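Local coordinates for short chain dehydrogenase (Mycobacterium smegmatis, PDB 3UCX) that probably acts as an oxidoreductase of the short-chain dehydrogenase/reductase family, of the kind that uses a nicotinamide cofactor, and probably works as a tetramer, at the interface of chains A and B and the interface of chains A and C. Sequence-based numbering; all coordinates share one arbitrary frame. Chains: chain A/B/C, Short chain dehydrogenase.

Contact 1: the interface of chains A and B. Residues chain A 121-122, 125, 166, 170; chain B 105, 113, 117, 162.
B:Met162 pushes its thioether into chain A and buries 56 Å², more than any other residue here. The end methyl CE comes snugly against A:Val121, 3.5 Å from CG1, and also meets the sulfur of A:Met170, SD to CE 3.8 Å. Higher up the same side chain, CG of B:Met162 rests on the methyl CB of A:Ala166 (3.8 Å). The extended B:Met162 chain folds only at its last bond (chi3 -67°), which turns CE towards the valine and A:Met170, whose side chain runs alongside and points the same way.

A second cluster forms round A:Phe122. Its CE1 and CZ corner presses on the CB of B:Met113 (CZ to CB 3.7 Å), the two side chains sliding past each other head to tail, while CD1 of B:Ile117 reaches CZ from the opposite direction. The CE methyl of B:Met113 then passes on to CD2 of A:Leu125 at 3.8 Å. B:Phe105 closes this end: its CE2 and CZ atoms meet CG of A:Met170 (CE2 to CG 3.6 Å). Within chain B, the sulfur of B:Met113 lies in plane against the rim of the B:Phe105 ring, probably limiting its movement.

Unbranched methionine side chains fill the seams between the rings and branched groups. Helices 110-130 and 158-179 of each subunit make the four-helix bundle common at dimer interfaces of short-chain dehydrogenases, with B:Phe105 added from the 3-10 helix 105-107 of chain B.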
ATOM      1  N   VAL A 121      -0.928  11.674  18.719  1.00 15.02           N
ATOM      2  CA  VAL A 121       0.243  10.805  18.652  1.00 15.22           C
ATOM      3  C   VAL A 121       0.855  10.631  20.052  1.00 14.74           C
ATOM      4  O   VAL A 121       0.888   9.520  20.604  1.00 13.70           O
ATOM      5  CB  VAL A 121       1.294  11.334  17.665  1.00 15.14           C
ATOM      6  CG1 VAL A 121       2.476  10.374  17.593  1.00 15.33           C
ATOM      7  CG2 VAL A 121       0.683  11.554  16.269  1.00 15.34           C
ATOM      8  N   PHE A 122       1.348  11.714  20.620  1.00 15.04           N
ATOM      9  CA  PHE A 122       2.074  11.604  21.889  1.00 15.96           C
ATOM     10  C   PHE A 122       1.191  11.228  23.051  1.00 16.16           C
ATOM     11  O   PHE A 122       1.624  10.491  23.938  1.00 15.65           O
ATOM     12  CB  PHE A 122       2.913  12.843  22.173  1.00 16.98           C
ATOM     13  CG  PHE A 122       3.976  13.096  21.140  1.00 17.50           C
ATOM     14  CD1 PHE A 122       4.776  12.069  20.662  1.00 18.37           C
ATOM     15  CD2 PHE A 122       4.181  14.367  20.631  1.00 18.65           C
ATOM     16  CE1 PHE A 122       5.750  12.309  19.685  1.00 18.98           C
ATOM     17  CE2 PHE A 122       5.158  14.618  19.673  1.00 19.01           C
ATOM     18  CZ  PHE A 122       5.949  13.596  19.196  1.00 18.99           C
ATOM     19  N   LEU A 125       0.677   7.554  22.782  1.00 14.69           N
ATOM     20  CA  LEU A 125       1.930   6.863  23.183  1.00 14.99           C
ATOM     21  C   LEU A 125       2.057   6.869  24.714  1.00 15.98           C
ATOM     22  O   LEU A 125       2.367   5.845  25.336  1.00 15.33           O
ATOM     23  CB  LEU A 125       3.151   7.538  22.585  1.00 15.14           C
ATOM     24  CG  LEU A 125       4.517   6.872  22.827  1.00 15.19           C
ATOM     25  CD1 LEU A 125       4.492   5.394  22.444  1.00 13.89           C
ATOM     26  CD2 LEU A 125       5.626   7.627  22.097  1.00 15.05           C
ATOM     27  N   ALA A 166       1.187   9.762  11.275  1.00 11.58           N
ATOM     28  CA  ALA A 166       2.228   9.599  12.286  1.00 11.61           C
ATOM     29  C   ALA A 166       1.758   8.555  13.328  1.00 11.55           C
ATOM     30  O   ALA A 166       2.534   7.677  13.744  1.00 11.93           O
ATOM     31  CB  ALA A 166       2.560  10.943  12.959  1.00 11.44           C
ATOM     32  N   MET A 170       3.502   4.942  14.132  1.00 11.48           N
ATOM     33  CA  MET A 170       3.827   4.619  15.517  1.00 11.89           C
ATOM     34  C   MET A 170       3.163   3.315  15.974  1.00 11.80           C
ATOM     35  O   MET A 170       3.793   2.492  16.689  1.00 11.60           O
ATOM     36  CB  MET A 170       3.388   5.754  16.429  1.00 12.76           C
ATOM     37  CG  MET A 170       3.799   5.581  17.881  1.00 13.49           C
ATOM     38  SD  MET A 170       3.079   6.868  18.895  1.00 15.59           S
ATOM     39  CE  MET A 170       1.396   6.308  19.085  1.00 14.86           C
TER
ATOM     40  N   PHE B 105      10.627   3.062  21.178  1.00 13.72           N
ATOM     41  CA  PHE B 105       9.835   4.177  21.649  1.00 13.72           C
ATOM     42  C   PHE B 105       9.940   4.320  23.161  1.00 13.75           C
ATOM     43  O   PHE B 105      10.012   5.431  23.677  1.00 14.19           O
ATOM     44  CB  PHE B 105       8.356   4.033  21.230  1.00 13.40           C
ATOM     45  CG  PHE B 105       8.055   4.539  19.851  1.00 12.82           C
ATOM     46  CD1 PHE B 105       8.288   5.863  19.518  1.00 13.21           C
ATOM     47  CD2 PHE B 105       7.457   3.725  18.910  1.00 12.63           C
ATOM     48  CE1 PHE B 105       7.998   6.337  18.246  1.00 12.79           C
ATOM     49  CE2 PHE B 105       7.159   4.207  17.642  1.00 12.58           C
ATOM     50  CZ  PHE B 105       7.401   5.517  17.323  1.00 12.24           C
ATOM     51  N   MET B 113      11.425  13.497  19.681  1.00 17.64           N
ATOM     52  CA  MET B 113      10.451  13.283  18.621  1.00 17.26           C
ATOM     53  C   MET B 113       9.834  14.614  18.164  1.00 17.18           C
ATOM     54  O   MET B 113       9.624  14.816  16.958  1.00 16.62           O
ATOM     55  CB  MET B 113       9.404  12.291  19.083  1.00 17.34           C
ATOM     56  CG  MET B 113       9.995  10.907  19.339  1.00 17.36           C
ATOM     57  SD  MET B 113       8.768   9.652  19.729  1.00 17.79           S
ATOM     58  CE  MET B 113       8.369  10.111  21.421  1.00 18.57           C
ATOM     59  N   ILE B 117      10.165  15.996  14.241  1.00 16.55           N
ATOM     60  CA  ILE B 117       9.011  16.524  13.506  1.00 16.42           C
ATOM     61  C   ILE B 117       9.248  17.993  13.108  1.00 16.27           C
ATOM     62  O   ILE B 117       9.030  18.385  11.965  1.00 14.61           O
ATOM     63  CB  ILE B 117       7.704  16.319  14.310  1.00 16.92           C
ATOM     64  CG1 ILE B 117       7.348  14.826  14.344  1.00 17.49           C
ATOM     65  CG2 ILE B 117       6.542  17.088  13.685  1.00 16.65           C
ATOM     66  CD1 ILE B 117       6.270  14.457  15.337  1.00 18.15           C
ATOM     67  N   MET B 162       8.120   7.624  12.261  1.00 13.03           N
ATOM     68  CA  MET B 162       7.004   8.524  12.589  1.00 13.84           C
ATOM     69  C   MET B 162       7.138   9.859  11.862  1.00 13.38           C
ATOM     70  O   MET B 162       6.193  10.314  11.213  1.00 13.70           O
ATOM     71  CB  MET B 162       6.889   8.776  14.087  1.00 14.75           C
ATOM     72  CG  MET B 162       5.905   9.910  14.459  1.00 16.11           C
ATOM     73  SD  MET B 162       6.144  10.471  16.156  1.00 21.03           S
ATOM     74  CE  MET B 162       5.610   8.982  16.990  1.00 18.08           C
TER

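Contact 2: the interface of chains A and C. Residues chain A 225, 227; chain C 179-180.
A:Lys227 and C:Glu180 provide most of the buried surface, 33 and 35 Å² respectively, in a small patch that illustrates a loose, long-range pairing of opposite charges. The two side chains run obliquely past one another and touch mainly through their aliphatic parts: CG of C:Glu180 lies 4.1 Å from CG of A:Lys227, and at a like distance from its CE. The carboxylate oxygen OE2 of C:Glu180 comes within 3.8 Å of that CE carbon, whereas the side-chain amine nitrogen NZ of A:Lys227 stays 4.7 Å from OE2. Any attraction would therefore be electrostatic at a distance and not a formed salt bridge. The glutamate is poorly ordered, so the position of its carboxylate is uncertain.

In the lysine, chi1 sets CG beside the backbone N, and the bend at chi2 (-59°) then brings CE back towards C:Glu180. Its backbone (phi 59°, psi 39°) is left-handed, unusual for a residue other than glycine.

Behind the pair, main chain meets main chain. The carbonyl oxygen O of A:Asp225 sits over the face of the C:Gly179-C:Glu180 peptide, 3.1 Å from C of C:Gly179, so the amide N of C:Glu180, 3.4 Å away, does not point at it.

The patch recurs with chains exchanged in a two-fold A-C interface, possibly a subunit contact of a family-type tetramer. Chain A contributes the loop between helices 213-221 and 232-243, and chain C the C-terminal end of helix 158-179 and the residue beyond it.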
ATOM      1  N   ASP A 225     -18.932   1.385  -1.344  1.00 14.35           N
ATOM      2  CA  ASP A 225     -19.521   0.299  -2.134  1.00 14.75           C
ATOM      3  C   ASP A 225     -20.990   0.055  -1.782  1.00 14.78           C
ATOM      4  O   ASP A 225     -21.794  -0.326  -2.633  1.00 15.74           O
ATOM      5  CB  ASP A 225     -18.772  -1.013  -1.900  1.00 14.70           C
ATOM      6  CG  ASP A 225     -17.319  -0.960  -2.369  1.00 14.95           C
ATOM      7  OD1 ASP A 225     -16.966  -0.172  -3.287  1.00 15.36           O
ATOM      8  OD2 ASP A 225     -16.543  -1.742  -1.808  1.00 14.91           O
ATOM      9  N   LYS A 227     -23.136   2.182  -0.317  1.00 15.45           N
ATOM     10  CA  LYS A 227     -23.935   3.405  -0.376  1.00 16.02           C
ATOM     11  C   LYS A 227     -24.608   3.693   0.951  1.00 16.45           C
ATOM     12  O   LYS A 227     -25.761   4.134   1.006  1.00 15.56           O
ATOM     13  CB  LYS A 227     -24.958   3.327  -1.506  1.00 17.16           C
ATOM     14  CG  LYS A 227     -24.362   2.889  -2.826  1.00 17.47           C
ATOM     15  CD  LYS A 227     -23.269   3.825  -3.293  1.00 17.49           C
ATOM     16  CE  LYS A 227     -22.559   3.209  -4.479  1.00 17.67           C
ATOM     17  NZ  LYS A 227     -21.380   3.999  -4.900  1.00 16.73           N
TER
ATOM     18  N   GLY C 179     -21.548  -4.540  -3.989  1.00 15.01           N
ATOM     19  CA  GLY C 179     -21.951  -3.651  -2.901  1.00 15.75           C
ATOM     20  C   GLY C 179     -23.302  -2.963  -3.120  1.00 17.52           C
ATOM     21  O   GLY C 179     -24.041  -2.738  -2.187  1.00 17.08           O
ATOM     22  N   GLU C 180     -23.653  -2.665  -4.353  1.00 20.35           N
ATOM     23  CA  GLU C 180     -24.967  -2.061  -4.584  1.00 24.38           C
ATOM     24  C   GLU C 180     -26.131  -3.011  -4.329  1.00 23.73           C
ATOM     25  O   GLU C 180     -27.236  -2.558  -4.013  1.00 26.33           O
ATOM     26  CB  GLU C 180     -25.071  -1.405  -5.960  1.00 30.04           C
ATOM     27  CG  GLU C 180     -24.955   0.110  -5.818  1.00 34.62           C
ATOM     28  CD  GLU C 180     -25.114   0.847  -7.131  1.00 40.19           C
ATOM     29  OE1 GLU C 180     -25.328   0.181  -8.175  1.00 47.45           O
ATOM     30  OE2 GLU C 180     -25.024   2.093  -7.107  1.00 46.34           O
TER

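Contact 3: the interface of chains A and B. Residues chain A 153, 161-162, 165; chain B 169, 172-173.
The methyl of B:Ala169 marks the tight side, packing against the hydroxymethyl group of A:Ser165, with CB to CB at 3.6 Å and CB to OG at 3.4 Å. Such small residues let two helices approach closely, and 49 Å² of B:Ala169 is buried by chain A. The serine hydroxyl is turned back to its own helix: OG, set beside the backbone N (chi1 -67°), bonds the carbonyl O of A:Lys161 at 2.6 Å, approaching 34° from the carbonyl plane. With the hydroxyl bonded inward, the serine probably meets the alanine methyl without needing a polar partner there. Also close-packed, OG of A:Ser153 abuts CB of B:Gln172 at 3.3 Å.

A:Lys161 leads from this packed zone to the looser one. Its stretched aliphatic chain passes B:Ala169 and slides by B:Thr173, CD to OG1 3.4 Å, then bends at the last torsion (chi4 58°). The bend carries NZ of A:Lys161 to water 1 at 2.8 Å. Water 1 lies 3.1 Å from the amide oxygen OE1 of B:Gln172. Lysine and glutamine cross nearly at right angles and are thus coupled through water.

Helix 158-179 of each subunit, which carries the family's catalytic YxxxK motif, forms most of the patch; A:Ser153 joins from the loop preceding it.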
ATOM      1  N   SER A 153      -5.628  11.789  -0.142  1.00 12.89           N
ATOM      2  CA  SER A 153      -4.832  13.008  -0.016  0.50 13.14           C
ATOM      3  C   SER A 153      -5.654  14.243  -0.367  1.00 13.89           C
ATOM      4  O   SER A 153      -5.141  15.227  -0.924  1.00 14.37           O
ATOM      5  CB  SER A 153      -3.602  12.875  -0.916  0.50 13.17           C
ATOM      6  OG  SER A 153      -2.785  11.797  -0.471  0.50 12.59           O
ATOM      7  N   LYS A 161      -4.634  14.223   8.258  1.00 13.19           N
ATOM      8  CA  LYS A 161      -3.873  13.118   7.659  1.00 13.33           C
ATOM      9  C   LYS A 161      -2.439  13.000   8.230  1.00 13.18           C
ATOM     10  O   LYS A 161      -1.944  11.881   8.466  1.00 12.89           O
ATOM     11  CB  LYS A 161      -3.819  13.251   6.136  1.00 13.36           C
ATOM     12  CG  LYS A 161      -3.082  12.123   5.387  1.00 13.41           C
ATOM     13  CD  LYS A 161      -2.914  12.509   3.930  1.00 14.07           C
ATOM     14  CE  LYS A 161      -2.152  11.533   3.031  1.00 14.51           C
ATOM     15  NZ  LYS A 161      -2.811  10.235   3.065  1.00 15.96           N
ATOM     16  N   MET A 162      -1.791  14.137   8.446  1.00 13.03           N
ATOM     17  CA  MET A 162      -0.417  14.129   8.967  1.00 13.84           C
ATOM     18  C   MET A 162      -0.351  13.480  10.346  1.00 13.38           C
ATOM     19  O   MET A 162       0.466  12.584  10.577  1.00 13.70           O
ATOM     20  CB  MET A 162       0.180  15.528   9.041  1.00 14.75           C
ATOM     21  CG  MET A 162       1.514  15.603   9.818  1.00 16.11           C
ATOM     22  SD  MET A 162       1.932  17.298  10.268  1.00 21.03           S
ATOM     23  CE  MET A 162       2.217  17.933   8.621  1.00 18.08           C
ATOM     24  N   SER A 165      -1.415   9.775  10.232  1.00 12.09           N
ATOM     25  CA  SER A 165      -0.367   8.999   9.581  1.00 12.47           C
ATOM     26  C   SER A 165       0.800   8.748  10.526  1.00 11.94           C
ATOM     27  O   SER A 165       1.340   7.649  10.570  1.00 12.61           O
ATOM     28  CB  SER A 165       0.111   9.700   8.329  1.00 12.72           C
ATOM     29  OG  SER A 165      -0.950   9.695   7.362  1.00 13.51           O
TER
ATOM     30  N   ALA B 169       2.969  11.848   4.245  1.00 10.50           N
ATOM     31  CA  ALA B 169       1.554  12.199   4.236  1.00 11.20           C
ATOM     32  C   ALA B 169       1.391  13.684   3.811  1.00 10.95           C
ATOM     33  O   ALA B 169       0.616  14.007   2.916  1.00 11.26           O
ATOM     34  CB  ALA B 169       0.942  11.959   5.605  1.00 10.91           C
ATOM     35  N   GLN B 172       2.087  14.232   0.129  1.00 10.26           N
ATOM     36  CA  GLN B 172       0.980  13.776  -0.675  1.00 11.14           C
ATOM     37  C   GLN B 172      -0.163  14.810  -0.726  1.00 10.84           C
ATOM     38  O   GLN B 172      -0.647  15.155  -1.805  1.00 10.77           O
ATOM     39  CB  GLN B 172       0.489  12.427  -0.157  1.00 11.67           C
ATOM     40  CG  GLN B 172       1.475  11.285  -0.477  1.00 11.89           C
ATOM     41  CD  GLN B 172       1.094   9.979   0.157  1.00 13.21           C
ATOM     42  OE1 GLN B 172       0.322   9.953   1.119  1.00 13.86           O
ATOM     43  NE2 GLN B 172       1.635   8.854  -0.379  1.00 12.79           N
ATOM     44  N   THR B 173      -0.570  15.318   0.429  1.00 11.06           N
ATOM     45  CA  THR B 173      -1.573  16.388   0.473  1.00 11.29           C
ATOM     46  C   THR B 173      -1.091  17.640  -0.306  1.00 11.19           C
ATOM     47  O   THR B 173      -1.881  18.285  -1.023  1.00 10.85           O
ATOM     48  CB  THR B 173      -1.885  16.788   1.923  1.00 11.75           C
ATOM     49  OG1 THR B 173      -2.350  15.631   2.656  1.00 12.37           O
ATOM     50  CG2 THR B 173      -2.981  17.910   1.967  1.00 12.43           C
TER
HETATM   51  O   HOH W   1      -2.380   8.380   0.973  1.00 35.72           O

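Contacts 1 and 3 lie about 15 Å apart, centre to centre, on one A-B interface, and both use helix 158-179 of each chain. Because the interface is two-fold symmetric, each patch recurs with the chains exchanged, and Met162 accordingly appears from chain B in contact 1 and marginally from chain A in contact 3. Contact 2 belongs to a different interface, about 36 Å from contact 1 and 26 Å from contact 3, yet the end of the same helix reaches it. One helix therefore serves two interfaces, consistent with a four-chain assembly; as it carries the catalytic YxxxK motif, this places subunit contacts next to the active-site helix.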